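Local coordinates for ALDH21) (Physcomitrella patens subsp. patens, PDB 5N5S), which probably oxidises D-glyceraldehyde 3-phosphate to 3-phosphoglycerate with NADP(+) as a non-phosphorylating aldehyde dehydrogenase, at residues B[123-128]-B[217-222]. Numbering follows the deposited sequence.
Sequences TMESGK and TPLSAL
The carboxylate of Glu125, near the end of helix 115-126, meets the beginning of the helix 219-229 region in the NADP(+)-binding domain. It accepts from two backbone N-H groups, those of Leu219 and Ser220. Leu219 N donates to the syn lone pair of Glu125 OE1 at 2.9 Å. Ser220 N reaches Glu125 OE2 at 3.1 Å, also on the syn side but 23° out of the carboxylate plane. Ser220 OG gives Glu125 OE2 a second bond, 2.7 Å long and nearly in line with the C-O bond. Three bonds thus fix the rotation of this buried carboxylate, and the helix dipole probably favours its negative charge. Glu125 CG sits between the backbone N and the carbonyl carbon (chi1 76°), and the chain runs extended from there to Leu219 and Ser220. Helix 219-229 follows strand 209-212 of the Rossmann-type sheet, and the linker between them carries Ser215, which binds NADP(+). Thr217 lies close to Trp188, another NADP(+)-binding residue. Thr217 CB packs 3.9 Å from Glu125 CD, with the two side chains crossing at about a right angle. Thr217 CG2 lies 4.1 Å from Ser126 CB. Alongside Glu125, Met124 CE meets Leu219 CD2 at 3.8 Å, and both side chains also touch strand 66-71.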
loop_
_atom_site.group_PDB
_atom_site.type_symbol
_atom_site.label_atom_id
_atom_site.label_comp_id
_atom_site.label_asym_id
_atom_site.label_seq_id
_atom_site.Cartn_x
_atom_site.Cartn_y
_atom_site.Cartn_z
ATOM N N THR B 123 -24.080 -0.258 32.207
ATOM C CA THR B 123 -23.857 -0.774 33.567
ATOM C C THR B 123 -25.083 -1.545 34.067
ATOM O O THR B 123 -24.944 -2.640 34.613
ATOM C CB THR B 123 -23.483 0.399 34.511
ATOM O OG1 THR B 123 -22.165 0.833 34.203
ATOM C CG2 THR B 123 -23.548 0.033 35.999
ATOM N N MET B 124 -26.274 -0.962 33.866
ATOM C CA MET B 124 -27.557 -1.510 34.294
ATOM C C MET B 124 -27.893 -2.850 33.634
ATOM O O MET B 124 -28.236 -3.801 34.343
ATOM C CB MET B 124 -28.664 -0.465 34.072
ATOM C CG MET B 124 -30.020 -0.861 34.610
ATOM S SD MET B 124 -31.041 -1.616 33.324
ATOM C CE MET B 124 -31.523 -0.153 32.379
ATOM N N GLU B 125 -27.795 -2.926 32.298
ATOM C CA GLU B 125 -28.167 -4.116 31.542
ATOM C C GLU B 125 -27.092 -5.211 31.490
ATOM O O GLU B 125 -27.432 -6.344 31.150
ATOM C CB GLU B 125 -28.642 -3.741 30.125
ATOM C CG GLU B 125 -27.535 -3.356 29.153
ATOM C CD GLU B 125 -27.961 -3.153 27.712
ATOM O OE1 GLU B 125 -29.068 -3.602 27.341
ATOM O OE2 GLU B 125 -27.176 -2.555 26.944
ATOM N N SER B 126 -25.819 -4.893 31.803
ATOM C CA SER B 126 -24.738 -5.888 31.737
ATOM C C SER B 126 -24.146 -6.266 33.094
ATOM O O SER B 126 -23.651 -7.387 33.247
ATOM C CB SER B 126 -23.638 -5.441 30.775
ATOM O OG SER B 126 -22.902 -4.343 31.287
ATOM N N GLY B 127 -24.196 -5.337 34.050
ATOM C CA GLY B 127 -23.656 -5.538 35.391
ATOM C C GLY B 127 -22.217 -5.094 35.540
ATOM O O GLY B 127 -21.619 -5.293 36.600
ATOM N N LYS B 128 -21.644 -4.496 34.477
ATOM C CA LYS B 128 -20.260 -4.024 34.494
ATOM C C LYS B 128 -20.119 -2.705 35.259
ATOM O O LYS B 128 -21.024 -1.874 35.175
ATOM C CB LYS B 128 -19.653 -3.937 33.080
ATOM C CG LYS B 128 -20.171 -2.797 32.193
ATOM C CD LYS B 128 -19.314 -2.593 30.952
ATOM C CE LYS B 128 -19.546 -3.652 29.899
ATOM N NZ LYS B 128 -18.402 -3.747 28.957
ATOM N N THR B 217 -28.837 -8.026 26.837
ATOM C CA THR B 217 -28.251 -6.680 26.703
ATOM C C THR B 217 -28.642 -5.977 25.361
ATOM O O THR B 217 -27.751 -5.676 24.560
ATOM C CB THR B 217 -26.715 -6.732 26.896
ATOM O OG1 THR B 217 -26.132 -7.439 25.799
ATOM C CG2 THR B 217 -26.282 -7.348 28.233
ATOM N N PRO B 218 -29.934 -5.660 25.091
ATOM C CA PRO B 218 -30.267 -5.056 23.789
ATOM C C PRO B 218 -30.298 -3.533 23.715
ATOM O O PRO B 218 -30.253 -2.993 22.614
ATOM C CB PRO B 218 -31.646 -5.638 23.494
ATOM C CG PRO B 218 -32.275 -5.836 24.855
ATOM C CD PRO B 218 -31.163 -5.933 25.875
ATOM N N LEU B 219 -30.434 -2.854 24.867
ATOM C CA LEU B 219 -30.584 -1.404 25.026
ATOM C C LEU B 219 -29.503 -0.576 24.342
ATOM O O LEU B 219 -29.835 0.429 23.717
ATOM C CB LEU B 219 -30.689 -1.044 26.518
ATOM C CG LEU B 219 -32.066 -1.077 27.223
ATOM C CD1 LEU B 219 -32.883 -2.320 26.885
ATOM C CD2 LEU B 219 -31.896 -1.011 28.712
ATOM N N SER B 220 -28.223 -1.001 24.446
ATOM C CA SER B 220 -27.078 -0.324 23.822
ATOM C C SER B 220 -27.232 -0.275 22.314
ATOM O O SER B 220 -27.004 0.778 21.715
ATOM C CB SER B 220 -25.775 -1.016 24.189
ATOM O OG SER B 220 -25.562 -0.874 25.580
ATOM N N ALA B 221 -27.660 -1.404 21.711
ATOM C CA ALA B 221 -27.909 -1.532 20.275
ATOM C C ALA B 221 -29.138 -0.724 19.852
ATOM O O ALA B 221 -29.171 -0.210 18.739
ATOM C CB ALA B 221 -28.092 -2.993 19.908
ATOM N N LEU B 222 -30.134 -0.605 20.741
ATOM C CA LEU B 222 -31.364 0.140 20.469
ATOM C C LEU B 222 -31.164 1.647 20.528
ATOM O O LEU B 222 -31.844 2.371 19.797
ATOM C CB LEU B 222 -32.523 -0.314 21.366
ATOM C CG LEU B 222 -33.028 -1.743 21.143
ATOM C CD1 LEU B 222 -33.954 -2.167 22.247
ATOM C CD2 LEU B 222 -33.706 -1.894 19.796
#